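Local coordinates for acetyl-CoA C-acetyltransferase (Syntrophomonas wolfei subsp. wolfei, PDB 7N7Z) that catalyses acetyl transfer between two acetyl-CoA molecules to give acetoacetyl-CoA and free CoA, and the reverse thiolytic cleavage, as a member of the thiolase family, at the interface of chains A and B. Residues are numbered along the deposited sequence; one frame, centred on the assembly and turned at random. Chains: chain A/B, Acetyl-CoA C-acetyltransferase.

Contact 1: the interface of chains A and B. Residues chain A 90, 286, 390-393; chain B 68, 71, 83-85.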
loop_
_atom_site.group_PDB
_atom_site.type_symbol
_atom_site.label_atom_id
_atom_site.label_comp_id
_atom_site.label_asym_id
_atom_site.label_seq_id
_atom_site.Cartn_x
_atom_site.Cartn_y
_atom_site.Cartn_z
ATOM N N GLN A 90 -8.984 18.781 18.393
ATOM C CA GLN A 90 -8.094 19.033 19.519
ATOM C C GLN A 90 -7.702 17.702 20.152
ATOM O O GLN A 90 -7.697 17.543 21.375
ATOM C CB GLN A 90 -8.741 19.971 20.537
ATOM C CG GLN A 90 -7.746 20.628 21.490
ATOM C CD GLN A 90 -8.274 21.912 22.113
ATOM O OE1 GLN A 90 -9.103 22.607 21.525
ATOM N NE2 GLN A 90 -7.789 22.233 23.308
ATOM N N GLY A 286 -3.165 24.509 28.665
ATOM C CA GLY A 286 -2.202 23.493 28.316
ATOM C C GLY A 286 -1.126 23.273 29.362
ATOM O O GLY A 286 -0.902 24.095 30.247
ATOM N N GLY A 390 -3.654 14.983 23.974
ATOM C CA GLY A 390 -2.372 14.778 23.333
ATOM C C GLY A 390 -1.783 16.103 22.899
ATOM O O GLY A 390 -2.462 16.905 22.252
ATOM N N GLY A 391 -0.527 16.352 23.258
ATOM C CA GLY A 391 0.087 17.638 22.998
ATOM C C GLY A 391 0.082 18.523 24.227
ATOM O O GLY A 391 1.069 19.210 24.508
ATOM N N GLY A 392 -1.030 18.526 24.962
ATOM C CA GLY A 392 -1.077 19.205 26.241
ATOM C C GLY A 392 -2.254 20.136 26.440
ATOM O O GLY A 392 -2.641 20.402 27.582
ATOM N N SER A 393 -2.841 20.635 25.353
ATOM C CA SER A 393 -3.906 21.624 25.479
ATOM C C SER A 393 -5.200 20.996 25.986
ATOM O O SER A 393 -6.062 20.607 25.191
ATOM C CB SER A 393 -4.151 22.322 24.139
ATOM O OG SER A 393 -2.966 22.932 23.650
ATOM N N LEU B 68 -1.742 16.426 15.993
ATOM C CA LEU B 68 -2.144 17.825 16.116
ATOM C C LEU B 68 -1.034 18.750 15.629
ATOM O O LEU B 68 -0.332 19.364 16.443
ATOM C CB LEU B 68 -2.517 18.151 17.564
ATOM C CG LEU B 68 -3.350 19.417 17.790
ATOM C CD1 LEU B 68 -4.622 19.397 16.954
ATOM C CD2 LEU B 68 -3.685 19.576 19.269
ATOM N N ARG B 71 -0.249 22.176 17.235
ATOM C CA ARG B 71 0.494 22.170 18.491
ATOM C C ARG B 71 1.988 22.017 18.235
ATOM O O ARG B 71 2.810 22.630 18.926
ATOM C CB ARG B 71 -0.021 21.054 19.402
ATOM C CG ARG B 71 0.761 20.879 20.703
ATOM C CD ARG B 71 0.669 22.104 21.612
ATOM N NE ARG B 71 1.085 21.790 22.975
ATOM C CZ ARG B 71 0.918 22.590 24.020
ATOM N NH1 ARG B 71 0.355 23.782 23.899
ATOM N NH2 ARG B 71 1.323 22.182 25.220
ATOM N N SER B 83 -0.470 27.451 26.182
ATOM C CA SER B 83 -1.310 27.971 25.114
ATOM C C SER B 83 -2.249 26.894 24.578
ATOM O O SER B 83 -1.986 25.692 24.670
ATOM C CB SER B 83 -0.449 28.520 23.974
ATOM O OG SER B 83 0.423 27.525 23.463
ATOM N N GLY B 84 -3.366 27.351 24.007
ATOM C CA GLY B 84 -4.303 26.443 23.389
ATOM C C GLY B 84 -3.876 26.033 21.993
ATOM O O GLY B 84 -3.013 26.643 21.364
ATOM N N SER B 85 -4.500 24.966 21.501
ATOM C CA SER B 85 -4.187 24.454 20.176
ATOM C C SER B 85 -5.391 23.695 19.643
ATOM O O SER B 85 -6.074 22.996 20.395
ATOM C CB SER B 85 -2.957 23.540 20.207
ATOM O OG SER B 85 -3.234 22.343 20.914
#
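The CG methylene of B:Arg71 lies against the CA of A:Gly391 at 4.0 Å, and this small apolar touch is the centre of the patch. The arginine starts with CG anti to its backbone N (chi1 175°) and bends at chi2 (64°), which brings the guanidinium alongside the glycine. NE and NH2 of B:Arg71 both point to one carbonyl oxygen, A:Gly391 O, at 3.0 and 3.1 Å. Both are weak hydrogen bonds, bent to about 130° at the hydrogen, as expected when two N-H groups share one acceptor.

Farther out, A:Ser393 inserts its hydroxyl between two serines of chain B. Its OG donates to the backbone oxygen B:Ser83 O at 3.1 Å, in the carbonyl plane and on a lone pair. The same OG is 2.8 Å from B:Ser85 OG; the direction of that bond is not decided. At the rim, A:Gln90 NE2 holds A:Ser393 O at 3.0 Å, tying the serine to its own chain.

In the fold, the glycines 390-392 form a turn after the predicted catalytic A:Cys388, A:Gly390 closing the CxG motif of thiolases, and A:Ser393 begins strand 393-400. Chain B meets this turn with helix 69-76 and the start of strand 84-89, and the centre of the patch is about 9 Å from A:Cys92.

Contact 2: the interface of chains A and B. Residues chain A 67-68; chain B 91, 150-151, 153-154, 390.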
loop_
_atom_site.group_PDB
_atom_site.type_symbol
_atom_site.label_atom_id
_atom_site.label_comp_id
_atom_site.label_asym_id
_atom_site.label_seq_id
_atom_site.Cartn_x
_atom_site.Cartn_y
_atom_site.Cartn_z
ATOM N N SER A 67 -14.746 14.090 1.801
ATOM C CA SER A 67 -14.557 15.536 1.803
ATOM C C SER A 67 -15.442 16.175 2.867
ATOM O O SER A 67 -16.671 16.056 2.810
ATOM C CB SER A 67 -14.879 16.113 0.425
ATOM O OG SER A 67 -15.165 17.499 0.507
ATOM N N LEU A 68 -14.814 16.866 3.826
ATOM C CA LEU A 68 -15.496 17.533 4.932
ATOM C C LEU A 68 -16.674 16.695 5.418
ATOM O O LEU A 68 -17.832 16.996 5.099
ATOM C CB LEU A 68 -15.958 18.931 4.511
ATOM C CG LEU A 68 -16.032 19.969 5.635
ATOM C CD1 LEU A 68 -14.647 20.264 6.199
ATOM C CD2 LEU A 68 -16.693 21.253 5.149
ATOM N N ASN B 91 -12.692 23.131 4.269
ATOM C CA ASN B 91 -12.157 23.016 2.915
ATOM C C ASN B 91 -11.443 24.302 2.505
ATOM O O ASN B 91 -10.447 24.682 3.128
ATOM C CB ASN B 91 -13.272 22.644 1.932
ATOM C CG ASN B 91 -13.530 21.150 1.883
ATOM O OD1 ASN B 91 -12.614 20.343 2.053
ATOM N ND2 ASN B 91 -14.781 20.772 1.645
ATOM N N ASP B 150 -10.549 12.602 -0.180
ATOM C CA ASP B 150 -10.812 13.279 1.082
ATOM C C ASP B 150 -10.864 14.796 0.936
ATOM O O ASP B 150 -10.921 15.501 1.949
ATOM C CB ASP B 150 -9.747 12.898 2.114
ATOM C CG ASP B 150 -10.013 11.552 2.768
ATOM O OD1 ASP B 150 -11.127 11.007 2.611
ATOM O OD2 ASP B 150 -9.096 11.037 3.443
ATOM N N GLY B 151 -10.848 15.315 -0.291
ATOM C CA GLY B 151 -10.809 16.751 -0.489
ATOM C C GLY B 151 -11.470 17.237 -1.763
ATOM O O GLY B 151 -12.558 17.820 -1.718
ATOM N N VAL B 153 -12.694 15.596 -4.446
ATOM C CA VAL B 153 -13.873 14.854 -4.880
ATOM C C VAL B 153 -14.920 14.965 -3.777
ATOM O O VAL B 153 -14.731 14.449 -2.673
ATOM C CB VAL B 153 -13.543 13.390 -5.190
ATOM C CG1 VAL B 153 -14.778 12.670 -5.713
ATOM C CG2 VAL B 153 -12.412 13.306 -6.200
ATOM N N CYS B 154 -16.023 15.646 -4.075
ATOM C CA CYS B 154 -17.108 15.822 -3.120
ATOM C C CYS B 154 -18.155 14.735 -3.326
ATOM O O CYS B 154 -18.660 14.552 -4.439
ATOM C CB CYS B 154 -17.741 17.205 -3.275
ATOM S SG CYS B 154 -18.872 17.660 -1.939
ATOM N N GLY B 390 -15.845 23.815 -1.009
ATOM C CA GLY B 390 -16.312 22.491 -1.363
ATOM C C GLY B 390 -17.365 22.013 -0.387
ATOM O O GLY B 390 -17.131 21.989 0.825
HETATM O O HOH W 1 -12.053 17.731 3.149
HETATM O O HOH W 2 -15.976 13.267 -0.449
#
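A:Ser67 and B:Asn91 bury the most surface in this patch, 41 and 36 Å², with A:Leu68 next at 16 Å². The serine hydroxyl, anti to its backbone N (chi1 159°), reaches between the asparagine amide and the end of helix 146-152. Its direct bonds are weak: B:Asn91 ND2 stands 3.5 Å from A:Ser67 OG, and that OG is 3.4 Å from B:Gly151 O. The leucine follows by crossing the amide obliquely, its CB 3.6 Å from B:Asn91 ND2.

B:Asn91 is fixed from its own side. ND2 donates to B:Gly390 O at 2.8 Å, with the acceptor lying in the amide plane of the asparagine although the donor stands 43° out of the carbonyl plane. The residue directly precedes B:Cys92, the predicted acyl-carrying nucleophile, so chain A's loop packs next to the partner's active site. An alanine here would probably leave B:Gly390 O and the bridging water without their amide partner and open a gap under A:Leu68.

Water completes the seam. Water 2 links A:Ser67 N to B:Val153 O, while water 1 is shared by A:Leu68 N at 3.0 Å, B:Asn91 OD1 at 2.9 Å and B:Asp150 O at 2.8 Å.

Contact 3: the interface of chains A and B. Residues chain A 97, 100, 104, 107, 282, 306; chain B 101, 104-105, 108, 110.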
loop_
_atom_site.group_PDB
_atom_site.type_symbol
_atom_site.label_atom_id
_atom_site.label_comp_id
_atom_site.label_asym_id
_atom_site.label_seq_id
_atom_site.Cartn_x
_atom_site.Cartn_y
_atom_site.Cartn_z
ATOM N N ARG A 97 -13.985 20.886 22.047
ATOM C CA ARG A 97 -13.722 22.133 21.332
ATOM C C ARG A 97 -14.836 22.455 20.344
ATOM O O ARG A 97 -15.245 23.616 20.224
ATOM C CB ARG A 97 -12.377 22.060 20.605
ATOM C CG ARG A 97 -11.942 23.377 19.966
ATOM C CD ARG A 97 -11.697 24.456 21.013
ATOM N NE ARG A 97 -10.576 25.324 20.665
ATOM C CZ ARG A 97 -10.692 26.536 20.136
ATOM N NH1 ARG A 97 -11.874 27.064 19.859
ATOM N NH2 ARG A 97 -9.592 27.240 19.883
ATOM N N GLU A 100 -17.450 24.205 22.270
ATOM C CA GLU A 100 -17.126 25.611 22.484
ATOM C C GLU A 100 -17.408 26.429 21.231
ATOM O O GLU A 100 -18.115 27.441 21.279
ATOM C CB GLU A 100 -15.659 25.752 22.900
ATOM C CG GLU A 100 -15.196 27.191 23.093
ATOM C CD GLU A 100 -13.734 27.287 23.485
ATOM O OE1 GLU A 100 -12.868 27.020 22.625
ATOM O OE2 GLU A 100 -13.451 27.636 24.652
ATOM N N GLN A 104 -19.940 29.449 21.145
ATOM C CA GLN A 104 -19.535 30.832 20.912
ATOM C C GLN A 104 -20.270 31.431 19.718
ATOM O O GLN A 104 -20.582 32.628 19.721
ATOM C CB GLN A 104 -18.021 30.916 20.706
ATOM C CG GLN A 104 -17.204 30.427 21.899
ATOM C CD GLN A 104 -15.740 30.841 21.841
ATOM O OE1 GLN A 104 -15.060 30.882 22.865
ATOM N NE2 GLN A 104 -15.249 31.143 20.643
ATOM N N MET A 107 -23.452 32.300 21.309
ATOM C CA MET A 107 -23.261 33.425 22.217
ATOM C C MET A 107 -23.272 34.748 21.462
ATOM O O MET A 107 -23.881 35.726 21.911
ATOM C CB MET A 107 -21.945 33.266 22.978
ATOM C CG MET A 107 -22.023 32.381 24.210
ATOM S SD MET A 107 -20.460 32.347 25.114
ATOM C CE MET A 107 -19.843 30.719 24.705
ATOM N N ILE A 282 -16.417 27.257 29.779
ATOM C CA ILE A 282 -15.680 26.362 28.895
ATOM C C ILE A 282 -14.398 27.074 28.493
ATOM O O ILE A 282 -14.397 28.283 28.247
ATOM C CB ILE A 282 -16.530 25.959 27.667
ATOM C CG1 ILE A 282 -15.875 24.793 26.924
ATOM C CG2 ILE A 282 -16.726 27.153 26.739
ATOM C CD1 ILE A 282 -16.781 24.136 25.898
ATOM N N GLN A 306 -13.075 31.126 35.999
ATOM C CA GLN A 306 -13.765 31.873 34.953
ATOM C C GLN A 306 -15.248 32.038 35.261
ATOM O O GLN A 306 -15.840 33.071 34.926
ATOM C CB GLN A 306 -13.595 31.171 33.604
ATOM C CG GLN A 306 -12.229 31.345 32.959
ATOM C CD GLN A 306 -12.268 31.145 31.453
ATOM O OE1 GLN A 306 -13.311 30.818 30.885
ATOM N NE2 GLN A 306 -11.128 31.341 30.799
ATOM N N ILE B 101 -12.691 31.526 14.486
ATOM C CA ILE B 101 -12.605 30.857 15.782
ATOM C C ILE B 101 -11.685 31.632 16.718
ATOM O O ILE B 101 -12.010 31.869 17.888
ATOM C CB ILE B 101 -12.130 29.403 15.605
ATOM C CG1 ILE B 101 -13.209 28.572 14.907
ATOM C CG2 ILE B 101 -11.774 28.791 16.955
ATOM C CD1 ILE B 101 -12.690 27.283 14.301
ATOM N N GLN B 104 -13.303 35.205 17.576
ATOM C CA GLN B 104 -14.413 35.113 18.517
ATOM C C GLN B 104 -13.929 34.735 19.911
ATOM O O GLN B 104 -14.528 35.153 20.907
ATOM C CB GLN B 104 -15.449 34.109 18.011
ATOM C CG GLN B 104 -16.195 34.596 16.773
ATOM C CD GLN B 104 -17.285 33.647 16.301
ATOM O OE1 GLN B 104 -18.169 34.042 15.540
ATOM N NE2 GLN B 104 -17.225 32.392 16.740
ATOM N N ASN B 105 -12.850 33.954 20.004
ATOM C CA ASN B 105 -12.226 33.724 21.303
ATOM C C ASN B 105 -11.714 35.032 21.894
ATOM O O ASN B 105 -11.822 35.262 23.104
ATOM C CB ASN B 105 -11.085 32.715 21.168
ATOM C CG ASN B 105 -11.486 31.319 21.601
ATOM O OD1 ASN B 105 -11.849 31.092 22.755
ATOM N ND2 ASN B 105 -11.419 30.373 20.674
ATOM N N LEU B 108 -14.645 37.314 23.128
ATOM C CA LEU B 108 -15.274 36.899 24.373
ATOM C C LEU B 108 -14.319 36.914 25.561
ATOM O O LEU B 108 -14.692 36.453 26.644
ATOM C CB LEU B 108 -15.871 35.498 24.207
ATOM C CG LEU B 108 -16.995 35.386 23.175
ATOM C CD1 LEU B 108 -17.429 33.940 22.995
ATOM C CD2 LEU B 108 -18.177 36.255 23.576
ATOM N N LYS B 110 -11.713 35.121 26.021
ATOM C CA LYS B 110 -11.073 33.839 26.295
ATOM C C LYS B 110 -9.578 33.887 26.010
ATOM O O LYS B 110 -8.803 33.160 26.642
ATOM C CB LYS B 110 -11.735 32.736 25.468
ATOM C CG LYS B 110 -13.231 32.591 25.712
ATOM C CD LYS B 110 -13.526 31.759 26.955
ATOM C CE LYS B 110 -14.884 31.072 26.864
ATOM N NZ LYS B 110 -14.985 30.152 25.692
HETATM O O HOH W 3 -10.153 30.957 28.317
#
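This patch belongs to one two-fold interface of the four-copy assembly, probably the dimer contact usual in thiolases; helix 94-107 of each chain takes part, and A:Gln104 and B:Lys110 join the subunits tip to tip across a largely polar seam. These two bury 82 and 72 Å². B:Lys110 bends at chi2 (-82°) and again at chi4 (60°), which turns its terminal amine NZ toward chain A. NZ meets A:Gln104 OE1 at 2.9 Å, in the carbonyl plane and on a lone pair. It also forms a salt bridge with A:Glu100 OE2 at 3.1 Å, approaching from above the carboxylate plane.

The other carboxylate oxygen is engaged at home, A:Arg97 NH1 lying 2.9 Å from A:Glu100 OE1, so the glutamate stands between two basic groups that would probably favour its charged form. The arginine tip points at the B:Asn105 amide with planes 83° apart, and its NH1 rests 3.4 Å from B:Ile101 CG2.

Behind the polar tips, B:Leu108 CD1 packs 3.7 Å from A:Gln104 CG, with A:Met107 SD farther along at 4.0 Å. Water 3 joins A:Gln306 NE2 to B:Lys110 O. Centred about 17 Å from A:Cys92, the site probably serves the protein by fixing the register of the two subunits rather than by touching substrate.

Contact 4: the interface of chains A and B. Residues chain A 54, 56, 68, 85-86, 101, 105; chain B 89-90, 97, 393.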
loop_
_atom_site.group_PDB
_atom_site.type_symbol
_atom_site.label_atom_id
_atom_site.label_comp_id
_atom_site.label_asym_id
_atom_site.label_seq_id
_atom_site.Cartn_x
_atom_site.Cartn_y
_atom_site.Cartn_z
ATOM N N GLU A 54 -25.924 25.247 11.513
ATOM C CA GLU A 54 -24.565 24.799 11.236
ATOM C C GLU A 54 -24.350 23.436 11.876
ATOM O O GLU A 54 -25.123 23.001 12.734
ATOM C CB GLU A 54 -23.527 25.802 11.758
ATOM C CG GLU A 54 -23.327 25.765 13.272
ATOM C CD GLU A 54 -22.188 26.648 13.734
ATOM O OE1 GLU A 54 -21.225 26.833 12.960
ATOM O OE2 GLU A 54 -22.255 27.150 14.876
ATOM N N VAL A 56 -20.855 21.542 13.598
ATOM C CA VAL A 56 -19.450 21.605 13.979
ATOM C C VAL A 56 -19.036 20.182 14.332
ATOM O O VAL A 56 -19.365 19.675 15.410
ATOM C CB VAL A 56 -19.212 22.571 15.145
ATOM C CG1 VAL A 56 -17.726 22.685 15.444
ATOM C CG2 VAL A 56 -19.799 23.939 14.828
ATOM N N LEU A 68 -14.814 16.866 3.826
ATOM C CA LEU A 68 -15.496 17.533 4.932
ATOM C C LEU A 68 -16.674 16.695 5.418
ATOM O O LEU A 68 -17.832 16.996 5.099
ATOM C CB LEU A 68 -15.958 18.931 4.511
ATOM C CG LEU A 68 -16.032 19.969 5.635
ATOM C CD1 LEU A 68 -14.647 20.264 6.199
ATOM C CD2 LEU A 68 -16.693 21.253 5.149
ATOM N N SER A 85 -20.670 24.444 8.017
ATOM C CA SER A 85 -20.050 23.167 8.332
ATOM C C SER A 85 -18.558 23.379 8.525
ATOM O O SER A 85 -17.951 24.210 7.846
ATOM C CB SER A 85 -20.296 22.134 7.227
ATOM O OG SER A 85 -19.464 22.382 6.107
ATOM N N CYS A 86 -17.978 22.630 9.458
ATOM C CA CYS A 86 -16.538 22.665 9.666
ATOM C C CYS A 86 -16.138 21.459 10.499
ATOM O O CYS A 86 -16.960 20.858 11.197
ATOM C CB CYS A 86 -16.090 23.968 10.340
ATOM S SG CYS A 86 -16.530 24.126 12.085
ATOM N N ILE A 101 -16.869 25.989 20.091
ATOM C CA ILE A 101 -17.021 26.740 18.847
ATOM C C ILE A 101 -18.495 26.996 18.557
ATOM O O ILE A 101 -18.903 28.125 18.260
ATOM C CB ILE A 101 -16.338 25.992 17.687
ATOM C CG1 ILE A 101 -14.817 26.081 17.831
ATOM C CG2 ILE A 101 -16.785 26.557 16.346
ATOM C CD1 ILE A 101 -14.061 25.057 17.017
ATOM N N ASN A 105 -20.555 30.623 18.694
ATOM C CA ASN A 105 -21.385 31.099 17.592
ATOM C C ASN A 105 -22.772 31.493 18.087
ATOM O O ASN A 105 -23.348 32.484 17.623
ATOM C CB ASN A 105 -21.494 30.023 16.511
ATOM C CG ASN A 105 -20.519 30.238 15.365
ATOM O OD1 ASN A 105 -20.052 31.351 15.125
ATOM N ND2 ASN A 105 -20.211 29.164 14.647
ATOM N N SER B 89 -11.033 22.737 9.859
ATOM C CA SER B 89 -11.144 22.533 8.423
ATOM C C SER B 89 -12.526 22.957 7.953
ATOM O O SER B 89 -13.539 22.510 8.500
ATOM C CB SER B 89 -10.890 21.069 8.047
ATOM O OG SER B 89 -10.977 20.892 6.644
ATOM N N GLN B 90 -12.556 23.835 6.954
ATOM C CA GLN B 90 -13.751 24.163 6.184
ATOM C C GLN B 90 -13.398 24.180 4.702
ATOM O O GLN B 90 -13.732 25.104 3.957
ATOM C CB GLN B 90 -14.352 25.494 6.634
ATOM C CG GLN B 90 -15.782 25.722 6.150
ATOM C CD GLN B 90 -16.511 26.812 6.923
ATOM O OE1 GLN B 90 -16.335 26.958 8.132
ATOM N NE2 GLN B 90 -17.343 27.577 6.223
ATOM N N ARG B 97 -12.042 30.249 8.534
ATOM C CA ARG B 97 -12.748 29.770 9.720
ATOM C C ARG B 97 -11.827 29.734 10.934
ATOM O O ARG B 97 -12.258 30.040 12.051
ATOM C CB ARG B 97 -13.345 28.383 9.466
ATOM C CG ARG B 97 -14.316 27.908 10.552
ATOM C CD ARG B 97 -15.553 28.801 10.645
ATOM N NE ARG B 97 -16.421 28.445 11.763
ATOM C CZ ARG B 97 -17.467 27.631 11.680
ATOM N NH1 ARG B 97 -17.795 27.036 10.545
ATOM N NH2 ARG B 97 -18.203 27.409 12.766
ATOM N N SER B 393 -20.599 25.453 2.169
ATOM C CA SER B 393 -20.487 26.406 3.268
ATOM C C SER B 393 -19.395 27.436 3.005
ATOM O O SER B 393 -18.251 27.260 3.435
ATOM C CB SER B 393 -20.214 25.669 4.581
ATOM O OG SER B 393 -21.323 24.868 4.958
HETATM O O HOH W 4 -19.893 25.159 11.262
HETATM O O HOH W 5 -19.346 23.020 2.914
#
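B:Arg97, on the helix that follows the thiolase nucleophile B:Cys92, crosses to A:Glu54 and A:Cys86. Its CB sits 3.6 Å from its own chain's B:Gln90 OE1. CG is anti to the backbone N (chi1 -169°), and after the bend at chi2 the aliphatic part runs on past that amide through CD to NE. At CZ the plane meets sulfur: A:Cys86 SG lies over one face, 3.4 Å above it and offset toward the rim.

NH1 turns back to B:Gln90 OE1 at 2.8 Å, nearly straight (163° at H) and in the guanidinium plane, which fixes the rotation of the group. The glutamine's NE2 is in turn spent on B:Ser393 O. NH2 makes the salt bridge, 3.1 Å to A:Glu54 OE1 on the syn side, with carboxylate and guanidinium only 11° from parallel. Water 4, in the guanidinium plane, takes both NH1 and NH2 and bonds to A:Glu54 OE1 at 2.7 Å. An alanine in its place would probably leave A:Glu54 OE1 without its counter-charge across the interface and B:Gln90 OE1 without its donor.

A:Asn105 ND2 secures the second carboxylate oxygen, A:Glu54 OE2, at 2.9 Å. A:Ile101 CG2 makes a looser contact, 3.9 Å from B:Arg97 NH2.

Contacts 2 and 4 are neighbours, about 13 Å between the centres of their C-alpha atoms, and share A:Leu68; contacts 2 and 3, about 27 Å apart, mark the ends of the surface described. Contacts 1 and 4 lie about 20 Å apart and carry related pairs by two-fold symmetry: Ser85 meets the partner's Ser393 in each, more tightly in contact 1. Contacts 3 and 4 both use helix 94-107 of each chain, and Arg97 serves from chain A in one and chain B in the other. The centre of contact 1 is about 9 Å from A:Cys92 and that of contact 2 about 8 Å from B:Cys92, so dimer formation probably supports both active sites.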